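Putative transcriptional regulator TRANSCRIPTION REGULATOR protein (Rhizobium meliloti, PDB 5NLA) acts as the AraC-like transcriptional activator CuxR, binding c-di-GMP to regulate extracellular polysaccharide production and probably recognising specific DNA sequences. Local coordinates at residues 197-208 with 223-234; 47-55 with 86-94. One frame throughout, in Å; residues are numbered along the deposited sequence.

Contact 1 of 2, residues 197-208 with 223-234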
# COMPACT_ATOMS: atom_id res chain seq x y z
N LEU A 197 12.77 16.79 -5.01
CA LEU A 197 11.90 15.83 -5.68
C LEU A 197 10.82 15.23 -4.75
O LEU A 197 9.70 14.96 -5.19
CB LEU A 197 12.78 14.74 -6.32
CG LEU A 197 12.22 13.70 -7.29
CD1 LEU A 197 10.95 14.13 -8.03
CD2 LEU A 197 13.32 13.32 -8.29
N ALA A 198 11.15 15.05 -3.47
CA ALA A 198 10.15 14.71 -2.45
C ALA A 198 9.37 15.94 -1.95
O ALA A 198 8.18 15.82 -1.63
CB ALA A 198 10.82 14.01 -1.28
N ASP A 199 10.03 17.10 -1.83
CA ASP A 199 9.34 18.36 -1.52
C ASP A 199 8.27 18.65 -2.56
O ASP A 199 7.17 19.08 -2.21
CB ASP A 199 10.32 19.55 -1.44
CG ASP A 199 10.91 19.78 -0.04
OD1 ASP A 199 10.50 19.13 0.94
OD2 ASP A 199 11.81 20.65 0.09
N LEU A 200 8.59 18.41 -3.83
CA LEU A 200 7.66 18.57 -4.96
C LEU A 200 6.42 17.73 -4.77
O LEU A 200 5.30 18.24 -4.86
CB LEU A 200 8.34 18.17 -6.27
CG LEU A 200 7.50 18.15 -7.56
CD1 LEU A 200 7.06 19.56 -7.90
CD2 LEU A 200 8.28 17.53 -8.71
N LEU A 201 6.64 16.43 -4.53
CA LEU A 201 5.55 15.48 -4.29
C LEU A 201 4.75 15.87 -3.06
O LEU A 201 3.51 15.76 -3.07
CB LEU A 201 6.11 14.07 -4.15
CG LEU A 201 5.14 12.91 -3.87
CD1 LEU A 201 4.20 12.63 -5.04
CD2 LEU A 201 5.95 11.66 -3.54
N ALA A 202 5.43 16.32 -2.01
CA ALA A 202 4.75 16.78 -0.80
C ALA A 202 3.85 17.96 -1.11
O ALA A 202 2.69 17.97 -0.72
CB ALA A 202 5.76 17.14 0.28
N ASN A 203 4.40 18.94 -1.83
CA ASN A 203 3.63 20.14 -2.23
C ASN A 203 2.35 19.76 -2.99
O ASN A 203 1.28 20.30 -2.70
CB ASN A 203 4.48 21.08 -3.11
CG ASN A 203 5.60 21.78 -2.36
OD1 ASN A 203 5.58 21.88 -1.13
ND2 ASN A 203 6.59 22.29 -3.10
N TYR A 204 2.47 18.84 -3.94
CA TYR A 204 1.32 18.42 -4.73
C TYR A 204 0.28 17.74 -3.86
O TYR A 204 -0.90 18.04 -3.96
CB TYR A 204 1.74 17.48 -5.87
CG TYR A 204 0.60 17.20 -6.85
CD1 TYR A 204 0.14 18.20 -7.70
CD2 TYR A 204 -0.02 15.95 -6.89
CE1 TYR A 204 -0.91 17.96 -8.58
CE2 TYR A 204 -1.07 15.71 -7.78
CZ TYR A 204 -1.50 16.71 -8.62
OH TYR A 204 -2.54 16.48 -9.49
N ILE A 205 0.74 16.83 -3.00
CA ILE A 205 -0.15 16.09 -2.10
C ILE A 205 -0.85 17.02 -1.10
O ILE A 205 -2.02 16.83 -0.80
CB ILE A 205 0.61 14.94 -1.38
CG1 ILE A 205 0.99 13.85 -2.39
CG2 ILE A 205 -0.23 14.33 -0.26
CD1 ILE A 205 2.08 12.92 -1.91
N ASN A 206 -0.12 18.02 -0.60
CA ASN A 206 -0.70 19.05 0.28
C ASN A 206 -1.78 19.86 -0.41
O ASN A 206 -2.87 20.02 0.14
CB ASN A 206 0.39 19.99 0.82
CG ASN A 206 1.08 19.41 2.04
OD1 ASN A 206 2.14 18.81 1.94
ND2 ASN A 206 0.44 19.56 3.20
N GLY A 207 -1.48 20.37 -1.60
CA GLY A 207 -2.47 21.07 -2.43
C GLY A 207 -3.70 20.22 -2.73
O GLY A 207 -4.82 20.74 -2.76
N MET A 208 -3.49 18.93 -2.94
CA MET A 208 -4.58 17.98 -3.16
C MET A 208 -5.39 17.78 -1.87
O MET A 208 -6.62 17.94 -1.90
CB MET A 208 -4.00 16.65 -3.66
CG MET A 208 -5.02 15.63 -4.16
SD MET A 208 -4.33 13.96 -4.15
CE MET A 208 -4.12 13.65 -2.40
N ILE A 223 -4.96 13.63 -11.90
CA ILE A 223 -4.34 13.65 -10.58
C ILE A 223 -3.58 12.35 -10.38
O ILE A 223 -2.39 12.37 -10.02
CB ILE A 223 -5.36 13.86 -9.42
CG1 ILE A 223 -5.95 15.27 -9.47
CG2 ILE A 223 -4.70 13.66 -8.06
CD1 ILE A 223 -7.17 15.47 -8.60
N VAL A 224 -4.25 11.23 -10.65
CA VAL A 224 -3.64 9.90 -10.50
C VAL A 224 -2.37 9.80 -11.34
O VAL A 224 -1.36 9.26 -10.89
CB VAL A 224 -4.61 8.76 -10.90
CG1 VAL A 224 -3.92 7.39 -10.76
CG2 VAL A 224 -5.88 8.80 -10.05
N ARG A 225 -2.42 10.34 -12.55
CA ARG A 225 -1.28 10.28 -13.46
C ARG A 225 -0.06 11.09 -12.98
O ARG A 225 1.06 10.59 -13.07
CB ARG A 225 -1.69 10.69 -14.89
CG ARG A 225 -1.03 9.83 -15.95
CD ARG A 225 -1.61 10.02 -17.35
NE ARG A 225 -1.27 8.87 -18.18
CZ ARG A 225 -1.03 8.89 -19.50
NH1 ARG A 225 -1.09 10.01 -20.21
NH2 ARG A 225 -0.73 7.74 -20.11
N THR A 226 -0.26 12.30 -12.44
CA THR A 226 0.91 13.10 -12.01
C THR A 226 1.47 12.52 -10.70
O THR A 226 2.68 12.55 -10.49
CB THR A 226 0.70 14.67 -11.91
OG1 THR A 226 0.84 15.13 -10.56
CG2 THR A 226 -0.61 15.15 -12.49
N ILE A 227 0.60 11.97 -9.85
CA ILE A 227 1.06 11.23 -8.67
C ILE A 227 1.87 10.00 -9.07
O ILE A 227 2.90 9.73 -8.47
CB ILE A 227 -0.11 10.87 -7.71
CG1 ILE A 227 -0.67 12.15 -7.08
CG2 ILE A 227 0.34 9.90 -6.61
CD1 ILE A 227 -1.90 11.96 -6.21
N ARG A 228 1.43 9.27 -10.08
CA ARG A 228 2.23 8.15 -10.61
C ARG A 228 3.61 8.65 -11.06
O ARG A 228 4.63 8.11 -10.63
CB ARG A 228 1.51 7.45 -11.77
CG ARG A 228 2.24 6.25 -12.34
CD ARG A 228 1.66 5.80 -13.66
NE ARG A 228 1.88 6.77 -14.74
CZ ARG A 228 1.21 6.81 -15.89
NH1 ARG A 228 0.22 5.94 -16.15
NH2 ARG A 228 1.51 7.73 -16.80
N ASP A 229 3.63 9.67 -11.90
CA ASP A 229 4.88 10.20 -12.45
C ASP A 229 5.80 10.74 -11.35
O ASP A 229 6.97 10.36 -11.28
CB ASP A 229 4.60 11.26 -13.54
CG ASP A 229 4.00 10.66 -14.82
OD1 ASP A 229 3.69 9.44 -14.85
OD2 ASP A 229 3.83 11.41 -15.81
N MET A 230 5.26 11.59 -10.47
CA MET A 230 5.99 12.08 -9.31
C MET A 230 6.59 10.93 -8.47
O MET A 230 7.76 10.99 -8.08
CB MET A 230 5.09 12.95 -8.41
CG MET A 230 4.84 14.36 -8.92
SD MET A 230 3.67 15.26 -7.90
CE MET A 230 3.54 16.75 -8.86
N VAL A 231 5.80 9.89 -8.20
CA VAL A 231 6.26 8.78 -7.37
C VAL A 231 7.42 8.05 -8.04
O VAL A 231 8.50 7.90 -7.46
CB VAL A 231 5.14 7.77 -7.05
CG1 VAL A 231 5.69 6.43 -6.58
CG2 VAL A 231 4.20 8.34 -5.98
N VAL A 232 7.19 7.61 -9.27
CA VAL A 232 8.20 6.86 -10.00
C VAL A 232 9.50 7.67 -10.21
O VAL A 232 10.60 7.11 -10.19
CB VAL A 232 7.59 6.28 -11.31
CG1 VAL A 232 7.38 7.36 -12.37
CG2 VAL A 232 8.45 5.17 -11.86
N ALA A 233 9.36 8.99 -10.39
CA ALA A 233 10.51 9.92 -10.41
C ALA A 233 11.28 9.98 -9.08
O ALA A 233 12.51 10.00 -9.08
CB ALA A 233 10.07 11.31 -10.82
N CYS A 234 10.57 10.04 -7.96
CA CYS A 234 11.23 10.00 -6.65
C CYS A 234 12.07 8.75 -6.41
O CYS A 234 13.14 8.83 -5.81
CB CYS A 234 10.21 10.11 -5.51
SG CYS A 234 9.40 11.71 -5.38

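Contact 2 of 2, residues 47-55 with 86-94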
# COMPACT_ATOMS: atom_id res chain seq x y z
N SER A 47 -17.94 10.79 -1.27
CA SER A 47 -16.75 9.93 -1.52
C SER A 47 -15.98 9.63 -0.21
O SER A 47 -14.75 9.59 -0.20
CB SER A 47 -15.84 10.60 -2.58
OG SER A 47 -15.56 11.95 -2.25
N ARG A 48 -16.73 9.38 0.87
CA ARG A 48 -16.18 9.46 2.24
C ARG A 48 -16.24 8.19 3.08
O ARG A 48 -17.30 7.56 3.18
CB ARG A 48 -16.89 10.57 3.02
CG ARG A 48 -16.88 11.94 2.36
CD ARG A 48 -15.48 12.42 2.00
NE ARG A 48 -14.53 12.11 3.07
CZ ARG A 48 -13.53 11.23 3.01
NH1 ARG A 48 -13.25 10.52 1.92
NH2 ARG A 48 -12.77 11.07 4.09
N PHE A 49 -15.12 7.84 3.71
CA PHE A 49 -15.13 6.85 4.79
C PHE A 49 -14.11 7.17 5.89
O PHE A 49 -13.00 7.64 5.63
CB PHE A 49 -14.99 5.41 4.27
CG PHE A 49 -16.32 4.68 4.16
CD1 PHE A 49 -17.09 4.42 5.31
CD2 PHE A 49 -16.82 4.26 2.92
CE1 PHE A 49 -18.31 3.77 5.23
CE2 PHE A 49 -18.05 3.60 2.84
CZ PHE A 49 -18.79 3.35 3.99
N SER A 50 -14.53 6.89 7.13
CA SER A 50 -13.84 7.34 8.33
C SER A 50 -13.77 6.22 9.36
O SER A 50 -14.65 5.37 9.43
CB SER A 50 -14.59 8.54 8.93
OG SER A 50 -13.72 9.38 9.69
N THR A 51 -12.70 6.21 10.14
CA THR A 51 -12.51 5.25 11.22
C THR A 51 -11.80 5.99 12.34
O THR A 51 -10.71 6.52 12.13
CB THR A 51 -11.65 4.06 10.77
OG1 THR A 51 -12.47 3.16 10.01
CG2 THR A 51 -11.04 3.30 11.94
N ARG A 52 -12.42 6.05 13.51
CA ARG A 52 -11.72 6.47 14.71
C ARG A 52 -12.17 5.65 15.88
O ARG A 52 -13.14 4.92 15.80
CB ARG A 52 -11.94 7.97 15.00
CG ARG A 52 -13.33 8.34 15.46
CD ARG A 52 -13.60 9.82 15.24
NE ARG A 52 -13.62 10.16 13.81
CZ ARG A 52 -13.77 11.39 13.32
NH1 ARG A 52 -13.93 12.45 14.12
NH2 ARG A 52 -13.76 11.57 11.99
N ASP A 53 -11.48 5.81 16.99
CA ASP A 53 -11.83 5.10 18.19
C ASP A 53 -12.00 6.01 19.40
O ASP A 53 -11.95 5.54 20.52
CB ASP A 53 -10.80 4.00 18.43
CG ASP A 53 -9.39 4.53 18.43
OD1 ASP A 53 -9.16 5.56 19.11
OD2 ASP A 53 -8.53 3.91 17.77
N LEU A 54 -12.25 7.30 19.17
CA LEU A 54 -12.51 8.23 20.28
C LEU A 54 -13.81 7.94 21.07
O LEU A 54 -13.82 8.18 22.27
CB LEU A 54 -12.47 9.70 19.81
CG LEU A 54 -11.07 10.30 19.54
CD1 LEU A 54 -10.60 10.11 18.10
CD2 LEU A 54 -11.02 11.78 19.92
N PRO A 55 -14.88 7.43 20.43
CA PRO A 55 -16.09 7.05 21.20
C PRO A 55 -16.06 5.74 22.03
O PRO A 55 -16.83 5.63 22.98
CB PRO A 55 -17.20 7.00 20.14
CG PRO A 55 -16.68 7.81 19.00
CD PRO A 55 -15.20 7.54 18.99
N PRO A 86 -6.01 6.92 21.03
CA PRO A 86 -6.76 7.79 20.13
C PRO A 86 -6.18 7.81 18.71
O PRO A 86 -5.09 8.33 18.50
CB PRO A 86 -6.61 9.16 20.79
CG PRO A 86 -5.30 9.11 21.48
CD PRO A 86 -5.05 7.67 21.85
N ALA A 87 -6.93 7.25 17.76
CA ALA A 87 -6.47 7.10 16.39
C ALA A 87 -7.58 7.38 15.38
O ALA A 87 -8.76 7.24 15.69
CB ALA A 87 -5.88 5.71 16.17
N GLU A 88 -7.16 7.80 14.19
CA GLU A 88 -8.06 8.21 13.12
C GLU A 88 -7.48 7.78 11.79
O GLU A 88 -6.29 8.00 11.53
CB GLU A 88 -8.22 9.72 13.11
CG GLU A 88 -9.57 10.24 13.53
CD GLU A 88 -9.80 11.67 13.07
OE1 GLU A 88 -8.83 12.47 13.07
OE2 GLU A 88 -10.95 11.99 12.69
N LEU A 89 -8.33 7.16 10.98
CA LEU A 89 -8.06 6.91 9.57
C LEU A 89 -9.15 7.60 8.80
O LEU A 89 -10.31 7.59 9.21
CB LEU A 89 -8.10 5.42 9.26
CG LEU A 89 -6.84 4.54 9.20
CD1 LEU A 89 -6.86 3.65 7.95
CD2 LEU A 89 -5.53 5.33 9.25
N THR A 90 -8.78 8.22 7.69
CA THR A 90 -9.74 8.89 6.84
C THR A 90 -9.39 8.54 5.40
O THR A 90 -8.29 8.84 4.96
CB THR A 90 -9.72 10.41 7.10
OG1 THR A 90 -9.57 10.65 8.51
CG2 THR A 90 -10.99 11.06 6.63
N GLY A 91 -10.32 7.89 4.70
CA GLY A 91 -10.06 7.29 3.38
C GLY A 91 -10.80 7.93 2.22
O GLY A 91 -12.02 8.05 2.25
N TRP A 92 -10.04 8.34 1.19
CA TRP A 92 -10.59 8.87 -0.06
C TRP A 92 -10.17 7.94 -1.20
O TRP A 92 -9.00 7.60 -1.30
CB TRP A 92 -10.07 10.28 -0.35
CG TRP A 92 -10.09 11.22 0.81
CD1 TRP A 92 -9.22 11.24 1.87
CD2 TRP A 92 -11.01 12.28 1.03
NE1 TRP A 92 -9.56 12.25 2.74
CE2 TRP A 92 -10.65 12.90 2.25
CE3 TRP A 92 -12.12 12.77 0.32
CZ2 TRP A 92 -11.36 13.99 2.77
CZ3 TRP A 92 -12.83 13.85 0.84
CH2 TRP A 92 -12.44 14.45 2.06
N HIS A 93 -11.13 7.56 -2.05
CA HIS A 93 -10.88 6.76 -3.25
C HIS A 93 -10.78 7.67 -4.45
O HIS A 93 -11.77 8.29 -4.83
CB HIS A 93 -12.03 5.76 -3.48
CG HIS A 93 -12.23 4.79 -2.36
ND1 HIS A 93 -13.03 5.06 -1.27
CD2 HIS A 93 -11.73 3.55 -2.16
CE1 HIS A 93 -13.02 4.03 -0.44
NE2 HIS A 93 -12.24 3.10 -0.96
N LEU A 94 -9.60 7.82 -4.99
CA LEU A 94 -9.47 8.57 -6.21
C LEU A 94 -9.44 7.42 -7.16
O LEU A 94 -8.38 6.97 -7.54
CB LEU A 94 -8.14 9.27 -6.26
CG LEU A 94 -8.08 10.56 -5.49
CD1 LEU A 94 -6.76 11.23 -5.79
CD2 LEU A 94 -9.22 11.43 -5.97

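Contact 1 of 2, residues 197-208 with 223-234
A single aromatic knob, Tyr-204, sits in the hole formed by Ile-223, Thr-226, Ile-227 and Met-230, in an interface with no hydrogen bond across it. With CG anti to the backbone N (chi1 -171°), the ring extends toward helix 223-234. Thr-226 OG1 lies over one face, toward the rim and 3.4 Å from Tyr-204 CE2, while Ile-227 CG1 meets the ring edge near its plane. Met-230 approaches obliquely as a Met-aromatic contact, its SD 4.5 Å from the Tyr-204 ring centroid and its CE 3.6 Å from Tyr-204 CB. An alanine in place of Tyr-204 would remove the knob and is likely to open a gap facing Thr-226 and Ile-227, between the two helices, leaving Met-230 SD without its aromatic partner. On one side, Met-208 brings SD 3.8 Å from Ile-227 CD1; on the other, Leu-201 CD1 packs 3.5 Å from Met-230 CB and Leu-197 CD1 lies 3.9 Å from Cys-234 SG. The segment axes approach to 9.7 Å, nearly antiparallel at 157°. The pair lies against the seven-stranded sheet: Leu-201 and Ile-205 touch Phe-150 of strand 150-154, Ile-227 and Val-231 strand 166-173, and Val-224 meets Leu-177 of helix 175-178.

Contact 2 of 2, residues 47-55 with 86-94
Arg-48 lays its guanidinium flat on the indole of Trp-92, the planes 12° apart and CZ 3.1 Å from the centroid of the six-membered ring. This cation-pi stack depends on bends at chi2 and chi3 that fold the arginine chain over the ring. Hydrogen bonds hold the same group: Arg-48 NH1 donates to Gly-91 O at 2.8 Å, from above the carbonyl plane, and to Ser-47 O, so two carbonyls limit its rotation. Trp-92 NE1 is bonded to Gln-101 on strand 97-104.

The salt bridge works differently. Arg-52 and Glu-88 run side by side, Glu-88 OE2 lying 2.9 Å from Arg-52 NH2 but over the guanidinium face, well out of its plane, so no N-H points at it and the attraction is one of charge; the planes are 80° apart. Ser-50 OG takes an Arg-52 NH2 bond in the guanidinium plane. Past the strand end, Asp-53 OD1 accepts Ala-87 N at 3.1 Å.

Backbone bonds set the register. Gly-91 N to Phe-49 O (2.8 Å) and Leu-89 N to Thr-51 O (2.7 Å) bond the strands, with return bonds from Thr-51 N to Leu-89 O and, weakly, from Phe-49 N to Gly-91 O. Phe-49/Gly-91 and Thr-51/Leu-89 are thus hydrogen-bonded pairs, and Ser-50/Thr-90 and Arg-52/Glu-88 non-hydrogen-bonded ones, the pattern of an antiparallel ladder, here joining outermost strand 49-52 to a seven-stranded sheet.

How the contacts relate
Contact 2 comes first along the chain and closes before contact 1 opens, so the two are in series. Their centres lie about 23 Å apart, yet the same seven-stranded antiparallel sheet unites them: contact 2 adds its outermost strand 49-52 to strand 88-94, whereas the helix pair of contact 1 packs on strands further into the same sheet. The two also touch directly, since Leu-94 CD1 lies 3.9 Å from Ile-223 CG2 and 4.0 Å from Met-208 SD. Strand 88-94, through Leu-94 at its end, and the helix pair therefore pack against each other, consistent with the regulatory portion of an AraC-like protein, followed along the chain by the predicted helix-turn-helix region.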